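Local coordinates for protein beta-glucosidase (Saccharopolyspora erythraea D, PDB 5M6G) that probably hydrolyses terminal, non-reducing beta-D-glucosyl residues to release beta-D-glucose, as a family 3 glycoside hydrolase, at residues Met107-Gln112 and Arg385-Arg390; Pro123-Val128 and Ile174-Ala179; Thr165-Ala170 and Thr222-Met227; Phe178-Cys183 and Ser209-Leu214; Glu217-Thr222 and Lys377-Leu382. One frame throughout, in Å; residues are numbered along the deposited sequence.

Contact 1: Met107-Gln112 and Arg385-Arg390; sequences MYDSYQ and RPFAQR
D109 carries the charged part of this contact; an aspartate suits the place because two acceptor oxygens on a short chain can serve a backbone N-H and an arginine at once. OD1 offers its syn lone pair to A388, with D109 OD1 and A388 N 2.9 Å apart and the bond nearly straight at 168°. OD2 makes a salt bridge with R390, tip to tip, D109 OD2 lying 2.9 Å from R390 NH2; the nitrogen stands above the carboxylate plane, whereas the oxygen sits in the guanidinium plane. R390 NH2 also pairs with D106. A water joins D109 OD2, R390 NE and A388 O. An alanine in place of D109 would probably leave the A388 N-H without its acceptor and R390 without one of its acidic mates.

The contact ties helix 101-116, part of the TIM-barrel-type N-terminal domain, to the loop leading from helix 363-379 to helix 399-412. Q112 NE2 donates to P386 O at 3.3 Å, while its OE1 takes the N-H of L124. The ring of Y108 brings CE2 edge-on to within 3.2 Å of P386 O, and its hydroxyl is bound to D175. F387 turns its ring edge to D109 OD1, ring and carboxylate planes 85° apart.

Among the nonpolar touches, P386 CB rests 3.7 Å from Q112 CG, the side chains at about a right angle, and F387 CE1 lies 4.0 Å from Q112 CB.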
# COMPACT_ATOMS: atom_id res chain seq x y z
N MET A 107 5.80 22.20 -1.08
CA MET A 107 4.83 22.01 -2.15
C MET A 107 3.41 22.00 -1.60
O MET A 107 2.52 22.67 -2.14
CB MET A 107 5.12 20.69 -2.88
CG MET A 107 4.15 20.40 -4.04
SD MET A 107 4.48 18.77 -4.72
CE MET A 107 3.87 17.72 -3.41
N TYR A 108 3.19 21.25 -0.52
CA TYR A 108 1.87 21.19 0.11
C TYR A 108 1.40 22.59 0.52
O TYR A 108 0.28 22.99 0.19
CB TYR A 108 1.91 20.26 1.31
CG TYR A 108 0.58 20.21 2.03
CD1 TYR A 108 -0.38 19.27 1.68
CD2 TYR A 108 0.27 21.14 3.02
CE1 TYR A 108 -1.62 19.24 2.32
CE2 TYR A 108 -0.94 21.12 3.65
CZ TYR A 108 -1.88 20.17 3.30
OH TYR A 108 -3.09 20.17 3.95
N ASP A 109 2.24 23.33 1.25
CA ASP A 109 1.84 24.66 1.71
C ASP A 109 1.55 25.59 0.55
O ASP A 109 0.70 26.49 0.66
CB ASP A 109 2.94 25.27 2.59
CG ASP A 109 3.00 24.63 3.95
OD1 ASP A 109 2.09 23.84 4.28
OD2 ASP A 109 3.94 24.93 4.71
N SER A 110 2.26 25.42 -0.57
CA SER A 110 2.01 26.26 -1.74
C SER A 110 0.60 26.02 -2.28
O SER A 110 -0.14 26.97 -2.57
CB SER A 110 3.06 25.97 -2.80
OG SER A 110 2.80 26.69 -3.99
N TYR A 111 0.20 24.75 -2.41
CA TYR A 111 -1.17 24.47 -2.84
C TYR A 111 -2.18 25.02 -1.84
O TYR A 111 -3.19 25.63 -2.22
CB TYR A 111 -1.36 22.97 -3.01
CG TYR A 111 -0.93 22.45 -4.36
CD1 TYR A 111 -1.75 22.59 -5.47
CD2 TYR A 111 0.31 21.81 -4.53
CE1 TYR A 111 -1.38 22.12 -6.71
CE2 TYR A 111 0.70 21.33 -5.78
CZ TYR A 111 -0.15 21.49 -6.86
OH TYR A 111 0.18 21.02 -8.11
N GLN A 112 -1.90 24.86 -0.55
CA GLN A 112 -2.84 25.28 0.48
C GLN A 112 -3.02 26.80 0.49
O GLN A 112 -4.15 27.29 0.60
CB GLN A 112 -2.38 24.78 1.84
CG GLN A 112 -3.44 24.80 2.90
CD GLN A 112 -4.62 23.92 2.55
OE1 GLN A 112 -5.52 24.36 1.84
NE2 GLN A 112 -4.62 22.68 3.04
N ARG A 385 -5.95 24.46 11.08
CA ARG A 385 -4.50 24.21 10.93
C ARG A 385 -4.25 23.65 9.54
O ARG A 385 -4.10 22.44 9.36
CB ARG A 385 -4.01 23.23 12.00
CG ARG A 385 -4.10 23.76 13.42
CD ARG A 385 -3.97 22.64 14.44
NE ARG A 385 -5.16 21.79 14.46
CZ ARG A 385 -6.31 22.13 15.04
NH1 ARG A 385 -6.43 23.31 15.64
NH2 ARG A 385 -7.34 21.30 15.01
N PRO A 386 -4.21 24.51 8.52
CA PRO A 386 -4.13 24.01 7.14
C PRO A 386 -2.74 23.62 6.66
O PRO A 386 -2.64 22.96 5.62
CB PRO A 386 -4.68 25.18 6.32
CG PRO A 386 -4.37 26.37 7.14
CD PRO A 386 -4.60 25.93 8.55
N PHE A 387 -1.67 24.01 7.35
CA PHE A 387 -0.33 23.92 6.78
C PHE A 387 0.46 22.75 7.36
O PHE A 387 0.08 22.13 8.36
CB PHE A 387 0.43 25.23 6.99
CG PHE A 387 -0.19 26.40 6.26
CD1 PHE A 387 -0.16 26.46 4.87
CD2 PHE A 387 -0.78 27.44 6.96
CE1 PHE A 387 -0.72 27.54 4.20
CE2 PHE A 387 -1.35 28.50 6.30
CZ PHE A 387 -1.32 28.55 4.92
N ALA A 388 1.57 22.46 6.72
CA ALA A 388 2.40 21.34 7.14
C ALA A 388 2.92 21.56 8.55
O ALA A 388 3.28 22.67 8.93
CB ALA A 388 3.56 21.15 6.16
N GLN A 389 2.95 20.47 9.32
CA GLN A 389 3.43 20.48 10.71
C GLN A 389 4.93 20.24 10.69
O GLN A 389 5.41 19.12 10.86
CB GLN A 389 2.72 19.40 11.51
CG GLN A 389 1.31 19.73 11.90
CD GLN A 389 0.48 18.48 11.89
OE1 GLN A 389 -0.28 18.20 10.97
NE2 GLN A 389 0.72 17.65 12.88
N ARG A 390 5.69 21.31 10.50
CA ARG A 390 7.12 21.09 10.29
C ARG A 390 7.85 20.65 11.55
O ARG A 390 8.99 20.17 11.43
CB ARG A 390 7.74 22.35 9.70
CG ARG A 390 7.21 22.56 8.30
CD ARG A 390 7.62 23.87 7.75
NE ARG A 390 6.89 24.14 6.52
CZ ARG A 390 7.43 24.06 5.31
NH1 ARG A 390 8.71 23.70 5.18
NH2 ARG A 390 6.70 24.34 4.25
O HOH W 1 4.22 24.65 7.22

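Contact 2: Pro123-Val128 and Ile174-Ala179; sequences PLIYGV and IDWSFA. With MG (magnesium ion), chain F; SOR (sorbitol), chain L.
G127 and W176 face each other where two parallel strands pack most tightly, with G127 CA 3.2 Å from W176 O in a CA-H...O contact. V128 straddles S177 in the usual parallel manner: its N gives a weak bond to W176 O, and its O takes the N-H of F178, F178 N to V128 O being 2.8 Å. Strands 125-128 and 176-177 are neighbours in the TIM-barrel-type sheet, joined by a beta-alpha-beta crossover through helix 155-170. Glycine suits position 127 because a CB there would run into the F178 ring, one face of which lies over V128 N, 3.5 Å from F178 CE2. I125 CD1 comes at about a right angle to W176, 3.8 Å from its CE3. On the other face of the sheet, V128 CG1, in the crowded position between N and carbonyl carbon (chi1 72°), meets I174 CG2 at 3.6 Å. F178 also lines the sorbitol pocket, and an alanine here would probably open a gap beside G127 and leave one face of the W176 indole without its ring neighbour.

At the D175 end side-chain packing gives way to a hydrated metal. D175 OD1 binds a magnesium ion completed by four waters and G173 O. D175 N donates to Y126 O at 3.1 Å, and OD2 turns its anti lone pair to Y126 N and is also bonded by Y108. With its negative charge shared between metal, backbone N-H and hydroxyl, D175 is probably held as a carboxylate and kept from rotating.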
# COMPACT_ATOMS: atom_id res chain seq x y z
N PRO A 123 -10.13 24.83 2.67
CA PRO A 123 -8.77 24.31 2.52
C PRO A 123 -8.77 23.05 1.67
O PRO A 123 -9.75 22.30 1.60
CB PRO A 123 -8.34 24.03 3.97
CG PRO A 123 -9.61 23.83 4.71
CD PRO A 123 -10.66 24.65 4.03
N LEU A 124 -7.64 22.86 0.99
CA LEU A 124 -7.42 21.67 0.19
C LEU A 124 -7.14 20.47 1.10
O LEU A 124 -6.59 20.61 2.19
CB LEU A 124 -6.22 21.90 -0.72
CG LEU A 124 -6.06 21.12 -2.01
CD1 LEU A 124 -7.17 21.49 -2.96
CD2 LEU A 124 -4.70 21.47 -2.59
N ILE A 125 -7.52 19.28 0.63
CA ILE A 125 -7.05 18.03 1.22
C ILE A 125 -6.12 17.37 0.20
O ILE A 125 -6.42 17.36 -1.01
CB ILE A 125 -8.22 17.11 1.63
CG1 ILE A 125 -7.75 15.96 2.53
CG2 ILE A 125 -8.99 16.57 0.42
CD1 ILE A 125 -8.90 15.13 3.10
N TYR A 126 -4.96 16.92 0.65
CA TYR A 126 -3.95 16.36 -0.23
C TYR A 126 -3.80 14.88 0.06
O TYR A 126 -3.65 14.48 1.21
CB TYR A 126 -2.61 17.08 -0.04
CG TYR A 126 -1.67 16.98 -1.22
CD1 TYR A 126 -1.04 15.77 -1.53
CD2 TYR A 126 -1.41 18.08 -2.04
CE1 TYR A 126 -0.18 15.67 -2.61
CE2 TYR A 126 -0.56 17.99 -3.12
CZ TYR A 126 0.06 16.78 -3.41
OH TYR A 126 0.91 16.69 -4.49
N GLY A 127 -3.85 14.06 -0.99
CA GLY A 127 -3.71 12.61 -0.86
C GLY A 127 -2.45 12.05 -1.49
O GLY A 127 -1.88 12.67 -2.39
N VAL A 128 -2.00 10.89 -1.02
CA VAL A 128 -0.77 10.29 -1.52
C VAL A 128 -0.83 8.80 -1.20
O VAL A 128 -1.52 8.38 -0.28
CB VAL A 128 0.47 10.95 -0.86
CG1 VAL A 128 0.60 10.54 0.60
CG2 VAL A 128 1.73 10.60 -1.62
N ILE A 174 0.68 16.56 4.02
CA ILE A 174 -0.31 15.72 3.36
C ILE A 174 -1.23 15.09 4.39
O ILE A 174 -0.79 14.66 5.47
CB ILE A 174 0.43 14.67 2.50
CG1 ILE A 174 1.18 15.39 1.37
CG2 ILE A 174 -0.55 13.62 1.96
CD1 ILE A 174 2.08 14.48 0.52
N ASP A 175 -2.52 15.06 4.08
CA ASP A 175 -3.57 14.80 5.05
C ASP A 175 -4.13 13.40 4.99
O ASP A 175 -4.93 13.04 5.85
CB ASP A 175 -4.72 15.78 4.82
CG ASP A 175 -4.23 17.19 4.70
OD1 ASP A 175 -3.76 17.70 5.73
OD2 ASP A 175 -4.28 17.75 3.59
N TRP A 176 -3.74 12.61 4.00
CA TRP A 176 -4.58 11.51 3.54
C TRP A 176 -3.70 10.52 2.79
O TRP A 176 -3.07 10.90 1.80
CB TRP A 176 -5.69 12.08 2.65
CG TRP A 176 -6.67 11.12 2.03
CD1 TRP A 176 -6.83 9.78 2.28
CD2 TRP A 176 -7.64 11.46 1.02
NE1 TRP A 176 -7.86 9.27 1.50
CE2 TRP A 176 -8.36 10.28 0.71
CE3 TRP A 176 -7.97 12.65 0.36
CZ2 TRP A 176 -9.39 10.27 -0.23
CZ3 TRP A 176 -9.00 12.64 -0.58
CH2 TRP A 176 -9.70 11.45 -0.86
N SER A 177 -3.62 9.29 3.28
CA SER A 177 -2.90 8.23 2.59
C SER A 177 -3.88 7.24 2.00
O SER A 177 -4.90 6.91 2.62
CB SER A 177 -1.94 7.48 3.52
OG SER A 177 -1.30 6.43 2.82
N PHE A 178 -3.57 6.76 0.79
CA PHE A 178 -4.37 5.72 0.14
C PHE A 178 -3.89 4.36 0.66
O PHE A 178 -3.27 3.57 -0.04
CB PHE A 178 -4.25 5.84 -1.37
CG PHE A 178 -4.58 7.23 -1.91
CD1 PHE A 178 -5.71 7.91 -1.47
CD2 PHE A 178 -3.75 7.85 -2.83
CE1 PHE A 178 -6.01 9.19 -1.96
CE2 PHE A 178 -4.04 9.12 -3.32
CZ PHE A 178 -5.17 9.80 -2.89
N ALA A 179 -4.19 4.13 1.94
CA ALA A 179 -3.73 2.95 2.67
C ALA A 179 -4.64 2.76 3.88
O ALA A 179 -5.09 3.75 4.47
CB ALA A 179 -2.25 3.12 3.11
MG MG F . -1.96 18.03 6.88
C1 SOR L . -4.32 2.51 -5.86
C2 SOR L . -3.48 3.77 -5.79
C3 SOR L . -3.45 4.43 -7.16
C4 SOR L . -2.36 5.49 -7.25
C5 SOR L . -1.91 5.77 -8.69
C6 SOR L . -0.60 6.54 -8.64
O1 SOR L . -3.95 1.61 -4.84
O2 SOR L . -4.03 4.66 -4.83
O3 SOR L . -4.70 5.03 -7.39
O4 SOR L . -2.80 6.69 -6.65
O5 SOR L . -1.75 4.58 -9.45
O6 SOR L . 0.06 6.49 -9.89
O HOH W 2 -1.53 16.10 7.69
O HOH W 3 -2.64 20.08 6.57
O HOH W 4 -3.13 18.35 8.49
O HOH W 5 -0.51 18.81 8.08

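Contact 3: Thr165-Ala170 and Thr222-Met227; sequences TAEEVA and TPSSVM. With MG (magnesium ion), chain E.
E167 and S224 meet where the end of helix 155-170 passes a type I turn, T222 to S225. The glutamate can be followed outward. Its CB is directed away from the turn, but chi1 of -83° sets CG beside the backbone N, where E167 CG rests 3.7 Å from S224 CB and also touches the serine OG. From there the chain runs extended (chi2 -174°), taking CD clear of the loop and toward a magnesium ion. E167 OE1 binds the metal directly at 1.9 Å, and OE2 receives a weak bond from one of the four waters that, with H401 NE2, complete the shell.

The rest is van der Waals packing of small aliphatic groups against each other and against backbone carbonyls. Alanine suits positions 166 and 170 because a single methyl lets the turn come close: A166 CB lies 3.2 Å from S224 O, and A170 CB 4.0 Å from S224 CA. V226, branched at CB, packs beside them. Its CG2 meets A166 O at 3.5 Å and V169 CG1 at 4.0 Å, the two valines at about a right angle. The loop holding V226 leads into strand 229-233 of the barrel domain, and the backbone of V226 pairs with L214.

The contact therefore divides by chemistry: small aliphatic groups set the spacing of helix and loop, whereas the acid spends its charge on a largely hydrated magnesium that links this helix to H401 on helix 399-412.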
# COMPACT_ATOMS: atom_id res chain seq x y z
N THR A 165 4.06 6.05 10.23
CA THR A 165 3.81 6.52 8.88
C THR A 165 3.06 7.85 8.90
O THR A 165 3.43 8.80 8.20
CB THR A 165 3.02 5.47 8.09
OG1 THR A 165 3.82 4.29 7.95
CG2 THR A 165 2.66 5.99 6.71
N ALA A 166 2.02 7.94 9.73
CA ALA A 166 1.22 9.15 9.78
C ALA A 166 2.06 10.35 10.21
O ALA A 166 1.91 11.45 9.66
CB ALA A 166 0.03 8.95 10.73
N GLU A 167 2.99 10.15 11.15
CA GLU A 167 3.88 11.24 11.54
C GLU A 167 4.71 11.72 10.37
O GLU A 167 4.86 12.94 10.17
CB GLU A 167 4.79 10.80 12.68
CG GLU A 167 4.18 10.91 14.05
CD GLU A 167 5.19 10.60 15.12
OE1 GLU A 167 5.98 9.65 14.93
OE2 GLU A 167 5.21 11.32 16.14
N GLU A 168 5.26 10.79 9.57
CA GLU A 168 6.14 11.21 8.49
C GLU A 168 5.35 11.87 7.36
O GLU A 168 5.87 12.76 6.68
CB GLU A 168 6.96 10.02 7.98
CG GLU A 168 7.79 9.42 9.10
CD GLU A 168 8.96 8.57 8.62
OE1 GLU A 168 9.23 8.53 7.40
OE2 GLU A 168 9.61 7.96 9.48
N VAL A 169 4.09 11.45 7.18
CA VAL A 169 3.23 12.09 6.19
C VAL A 169 2.81 13.47 6.67
O VAL A 169 2.87 14.45 5.92
CB VAL A 169 2.02 11.18 5.88
CG1 VAL A 169 0.96 11.93 5.04
CG2 VAL A 169 2.48 9.92 5.17
N ALA A 170 2.40 13.57 7.93
CA ALA A 170 1.93 14.85 8.45
C ALA A 170 3.04 15.88 8.47
O ALA A 170 2.77 17.09 8.37
CB ALA A 170 1.34 14.67 9.85
N THR A 222 -5.13 14.19 17.12
CA THR A 222 -3.75 14.56 17.38
C THR A 222 -3.16 15.20 16.13
O THR A 222 -3.71 15.07 15.03
CB THR A 222 -2.90 13.34 17.77
OG1 THR A 222 -2.46 12.66 16.59
CG2 THR A 222 -3.69 12.38 18.65
N PRO A 223 -2.05 15.92 16.26
CA PRO A 223 -1.47 16.58 15.08
C PRO A 223 -0.99 15.62 14.00
O PRO A 223 -0.92 16.02 12.84
CB PRO A 223 -0.33 17.41 15.68
CG PRO A 223 -0.05 16.81 17.03
CD PRO A 223 -1.39 16.37 17.51
N SER A 224 -0.63 14.38 14.33
CA SER A 224 -0.20 13.45 13.30
C SER A 224 -1.34 12.59 12.77
O SER A 224 -1.08 11.57 12.12
CB SER A 224 0.93 12.56 13.83
OG SER A 224 0.50 11.80 14.94
N SER A 225 -2.59 12.96 13.04
CA SER A 225 -3.71 12.22 12.47
C SER A 225 -3.73 12.39 10.96
O SER A 225 -3.74 13.51 10.44
CB SER A 225 -5.04 12.67 13.06
OG SER A 225 -6.09 11.82 12.60
N VAL A 226 -3.74 11.27 10.24
CA VAL A 226 -3.76 11.24 8.79
C VAL A 226 -4.92 10.34 8.37
O VAL A 226 -5.08 9.25 8.92
CB VAL A 226 -2.42 10.74 8.22
CG1 VAL A 226 -2.58 10.27 6.78
CG2 VAL A 226 -1.34 11.82 8.35
N MET A 227 -5.73 10.81 7.43
CA MET A 227 -6.88 10.01 7.03
C MET A 227 -6.42 8.76 6.30
O MET A 227 -5.52 8.81 5.45
CB MET A 227 -7.84 10.81 6.16
CG MET A 227 -9.10 10.03 5.78
SD MET A 227 -10.44 11.06 5.17
CE MET A 227 -9.78 11.58 3.59
MG MG E . 7.25 8.61 15.97
O HOH W 6 6.20 9.04 17.96
O HOH W 7 8.67 9.85 16.40
O HOH W 8 8.04 6.93 17.00
O HOH W 9 5.70 7.02 15.78

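Contact 4: Phe178-Cys183 and Ser209-Leu214; sequences FAPCVC and SAVTGL. With SOR (sorbitol), chain L.
A210, which touches P180, and L214, which touches both A179 and P180, are linked by the helical bond from L214 N to A210 O, 3.0 Å. That bond puts them one turn apart on the same side of helix 209-215, where with V211 they form a nonpolar seat. P180 fits it with its ring: CD lies 3.7 Å from V211 CG2, the two side chains at about a right angle, and CG lies 4.1 Å from A210 CB. L214 extends CD1 to within 3.6 Å of A179 O. The peptide before P180 is cis, which bends the loop sharply, and just beyond it C181 and C183 close a disulfide across a single intervening residue. The backbones of P180 and V182 pair with K231 on strand 229-233. The contact relies on shape rather than polarity: compact nonpolar groups hold the loop against the helix, while F178, preceding A179, points away from the helix and lies beside the sorbitol.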
# COMPACT_ATOMS: atom_id res chain seq x y z
N PHE A 178 -3.57 6.76 0.79
CA PHE A 178 -4.37 5.72 0.14
C PHE A 178 -3.89 4.36 0.66
O PHE A 178 -3.27 3.57 -0.04
CB PHE A 178 -4.25 5.84 -1.37
CG PHE A 178 -4.58 7.23 -1.91
CD1 PHE A 178 -5.71 7.91 -1.47
CD2 PHE A 178 -3.75 7.85 -2.83
CE1 PHE A 178 -6.01 9.19 -1.96
CE2 PHE A 178 -4.04 9.12 -3.32
CZ PHE A 178 -5.17 9.80 -2.89
N ALA A 179 -4.19 4.13 1.94
CA ALA A 179 -3.73 2.95 2.67
C ALA A 179 -4.64 2.76 3.88
O ALA A 179 -5.09 3.75 4.47
CB ALA A 179 -2.25 3.12 3.11
N PRO A 180 -4.86 1.51 4.30
CA PRO A 180 -4.28 0.26 3.78
C PRO A 180 -5.07 -0.44 2.67
O PRO A 180 -6.30 -0.33 2.61
CB PRO A 180 -4.27 -0.64 5.01
CG PRO A 180 -5.52 -0.24 5.75
CD PRO A 180 -5.55 1.29 5.59
N CYS A 181 -4.37 -1.16 1.80
CA CYS A 181 -5.03 -2.18 0.98
C CYS A 181 -5.55 -3.27 1.91
O CYS A 181 -4.76 -3.96 2.56
CB CYS A 181 -4.07 -2.79 -0.06
SG CYS A 181 -4.86 -3.65 -1.52
N VAL A 182 -6.87 -3.40 2.01
CA VAL A 182 -7.51 -4.49 2.72
C VAL A 182 -7.92 -5.60 1.76
O VAL A 182 -8.68 -6.51 2.13
CB VAL A 182 -8.70 -3.98 3.56
CG1 VAL A 182 -8.22 -2.86 4.51
CG2 VAL A 182 -9.84 -3.49 2.67
N CYS A 183 -7.43 -5.53 0.53
CA CYS A 183 -7.53 -6.59 -0.46
C CYS A 183 -7.14 -7.94 0.14
O CYS A 183 -6.14 -8.06 0.84
CB CYS A 183 -6.60 -6.25 -1.64
SG CYS A 183 -4.85 -5.70 -1.22
N SER A 209 -5.99 -2.65 11.85
CA SER A 209 -5.34 -1.84 12.88
C SER A 209 -4.44 -0.77 12.27
O SER A 209 -4.15 0.23 12.94
CB SER A 209 -4.55 -2.75 13.82
OG SER A 209 -3.43 -3.29 13.15
N ALA A 210 -3.99 -0.95 11.03
CA ALA A 210 -3.28 0.13 10.33
C ALA A 210 -4.11 1.41 10.30
O ALA A 210 -3.55 2.52 10.37
CB ALA A 210 -2.94 -0.30 8.91
N VAL A 211 -5.43 1.28 10.18
CA VAL A 211 -6.31 2.45 10.15
C VAL A 211 -6.21 3.21 11.47
O VAL A 211 -6.12 4.44 11.50
CB VAL A 211 -7.76 2.02 9.88
CG1 VAL A 211 -8.72 3.22 10.02
CG2 VAL A 211 -7.89 1.39 8.50
N THR A 212 -6.27 2.47 12.58
CA THR A 212 -6.22 3.10 13.89
C THR A 212 -4.88 3.79 14.11
O THR A 212 -4.83 4.86 14.73
CB THR A 212 -6.47 2.04 14.97
OG1 THR A 212 -7.72 1.38 14.69
CG2 THR A 212 -6.51 2.68 16.35
N GLY A 213 -3.80 3.20 13.60
CA GLY A 213 -2.50 3.85 13.73
C GLY A 213 -2.41 5.13 12.93
O GLY A 213 -1.97 6.17 13.43
N LEU A 214 -2.85 5.08 11.67
CA LEU A 214 -2.79 6.25 10.80
C LEU A 214 -3.65 7.38 11.34
O LEU A 214 -3.21 8.54 11.41
CB LEU A 214 -3.24 5.86 9.38
CG LEU A 214 -2.25 5.08 8.50
CD1 LEU A 214 -2.99 4.41 7.35
CD2 LEU A 214 -1.20 6.05 7.96
C1 SOR L . -4.32 2.51 -5.86
C2 SOR L . -3.48 3.77 -5.79
C3 SOR L . -3.45 4.43 -7.16
C4 SOR L . -2.36 5.49 -7.25
C5 SOR L . -1.91 5.77 -8.69
C6 SOR L . -0.60 6.54 -8.64
O1 SOR L . -3.95 1.61 -4.84
O2 SOR L . -4.03 4.66 -4.83
O3 SOR L . -4.70 5.03 -7.39
O4 SOR L . -2.80 6.69 -6.65
O5 SOR L . -1.75 4.58 -9.45
O6 SOR L . 0.06 6.49 -9.89

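Contact 5: Glu217-Thr222 and Lys377-Leu382; sequences EALGAT and KFELGL
L219 and L380 bring the ends of their side chains together, crossing obliquely. L219 CD1 and CG each lie 3.9 Å from L380 CD2, so one methyl of L380 sits against the branch of the other leucine. The two reach this meeting differently: L219 starts out toward the helix with CG anti to its backbone N (chi1 -165°), whereas the CB of L380 is directed away and its CD2 returns to make the touch. E379 brings its OE1 to 4.3 Å from L219 CD2; that oxygen also pairs with K376.

Next to the leucines the backbones come very close. G220 CA approaches E379 O at 3.3 Å in a nearly straight CA-H...O contact, 167° at the hydrogen. G220 is the third residue of a type II turn, A218 to A221, with positive phi, and a CB there would strike E379 O, so glycine is doubly suited. A second glycine, G381, also with positive phi, forms a Schellman motif at the C-terminal end of helix 363-379, with G381 N bonded to F378 O at 3.0 Å and L382 N to K377 O at 3.2 Å.

The turn, in the loop between helix 209-215 and strand 229-233, thus covers that helix end; K377 of the helix and L380 just after it pack on I125 of strand 125-128, and F378 packs on helix 47-57.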
# COMPACT_ATOMS: atom_id res chain seq x y z
N GLU A 217 -7.57 7.14 17.30
CA GLU A 217 -8.93 6.70 17.61
C GLU A 217 -9.96 7.62 16.96
O GLU A 217 -10.99 7.16 16.45
CB GLU A 217 -9.13 6.68 19.12
CG GLU A 217 -10.49 6.17 19.54
CD GLU A 217 -10.76 6.43 21.01
OE1 GLU A 217 -11.76 5.91 21.52
OE2 GLU A 217 -9.95 7.15 21.63
N ALA A 218 -9.71 8.92 16.97
CA ALA A 218 -10.60 9.89 16.36
C ALA A 218 -9.81 10.66 15.32
O ALA A 218 -8.77 11.25 15.63
CB ALA A 218 -11.19 10.84 17.41
N LEU A 219 -10.29 10.64 14.08
CA LEU A 219 -9.65 11.42 13.02
C LEU A 219 -9.52 12.88 13.46
O LEU A 219 -10.47 13.48 13.96
CB LEU A 219 -10.48 11.32 11.74
CG LEU A 219 -9.82 11.77 10.45
CD1 LEU A 219 -8.59 10.93 10.18
CD2 LEU A 219 -10.79 11.67 9.30
N GLY A 220 -8.30 13.42 13.31
CA GLY A 220 -8.02 14.80 13.66
C GLY A 220 -7.70 15.07 15.12
O GLY A 220 -7.42 16.23 15.46
N ALA A 221 -7.72 14.06 15.99
CA ALA A 221 -7.56 14.30 17.42
C ALA A 221 -6.14 14.74 17.78
O ALA A 221 -5.96 15.58 18.67
CB ALA A 221 -7.94 13.05 18.21
N THR A 222 -5.13 14.19 17.12
CA THR A 222 -3.75 14.56 17.38
C THR A 222 -3.16 15.20 16.13
O THR A 222 -3.71 15.07 15.03
CB THR A 222 -2.90 13.34 17.77
OG1 THR A 222 -2.46 12.66 16.59
CG2 THR A 222 -3.69 12.38 18.65
N LYS A 377 -12.81 17.17 5.96
CA LYS A 377 -11.94 18.35 6.04
C LYS A 377 -12.06 19.03 7.40
O LYS A 377 -11.05 19.43 7.99
CB LYS A 377 -12.25 19.32 4.90
CG LYS A 377 -11.85 18.79 3.53
CD LYS A 377 -12.05 19.86 2.45
CE LYS A 377 -11.43 19.44 1.13
NZ LYS A 377 -11.44 20.56 0.14
N PHE A 378 -13.28 19.19 7.92
CA PHE A 378 -13.43 19.78 9.25
C PHE A 378 -12.85 18.88 10.33
O PHE A 378 -12.18 19.36 11.26
CB PHE A 378 -14.90 20.07 9.56
CG PHE A 378 -15.42 21.30 8.88
CD1 PHE A 378 -15.09 22.56 9.35
CD2 PHE A 378 -16.26 21.20 7.79
CE1 PHE A 378 -15.57 23.71 8.72
CE2 PHE A 378 -16.76 22.33 7.16
CZ PHE A 378 -16.40 23.59 7.63
N GLU A 379 -13.12 17.58 10.25
CA GLU A 379 -12.61 16.66 11.26
C GLU A 379 -11.09 16.65 11.26
O GLU A 379 -10.46 16.60 12.32
CB GLU A 379 -13.16 15.25 11.02
CG GLU A 379 -14.65 15.12 11.34
CD GLU A 379 -15.27 13.80 10.89
OE1 GLU A 379 -14.72 13.16 9.96
OE2 GLU A 379 -16.31 13.41 11.45
N LEU A 380 -10.48 16.75 10.08
CA LEU A 380 -9.02 16.77 10.00
C LEU A 380 -8.42 18.05 10.54
O LEU A 380 -7.19 18.14 10.62
CB LEU A 380 -8.58 16.56 8.55
CG LEU A 380 -8.60 15.10 8.11
CD1 LEU A 380 -8.52 15.00 6.61
CD2 LEU A 380 -7.44 14.35 8.77
N GLY A 381 -9.25 19.03 10.91
CA GLY A 381 -8.75 20.28 11.44
C GLY A 381 -8.20 21.24 10.41
O GLY A 381 -7.54 22.21 10.78
N LEU A 382 -8.50 21.01 9.13
CA LEU A 382 -7.90 21.80 8.06
C LEU A 382 -8.36 23.25 8.07
O LEU A 382 -7.65 24.13 7.57
CB LEU A 382 -8.21 21.17 6.70
CG LEU A 382 -7.49 19.84 6.44
CD1 LEU A 382 -7.96 19.22 5.12
CD2 LEU A 382 -5.99 20.05 6.44

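From the N terminus, helix 101-116 opens contact 1, whose loop closes only at 385-390 and encloses all the others. Strand 125-128 opens contact 2 and helix 155-170 opens contact 3 before 174-179 closes contact 2, so these two cross. Contact 4 begins on the residues F178 and A179 that end contact 2, closes on helix 209-215 and is nested within contact 3. Contact 5 starts at 217-222, just before contact 3 closes at 222-227, so these also cross, sharing T222; it ends at the C-terminal end of helix 363-379. Together they tie barrel strands, their covering helices and the loop beyond helix 363-379.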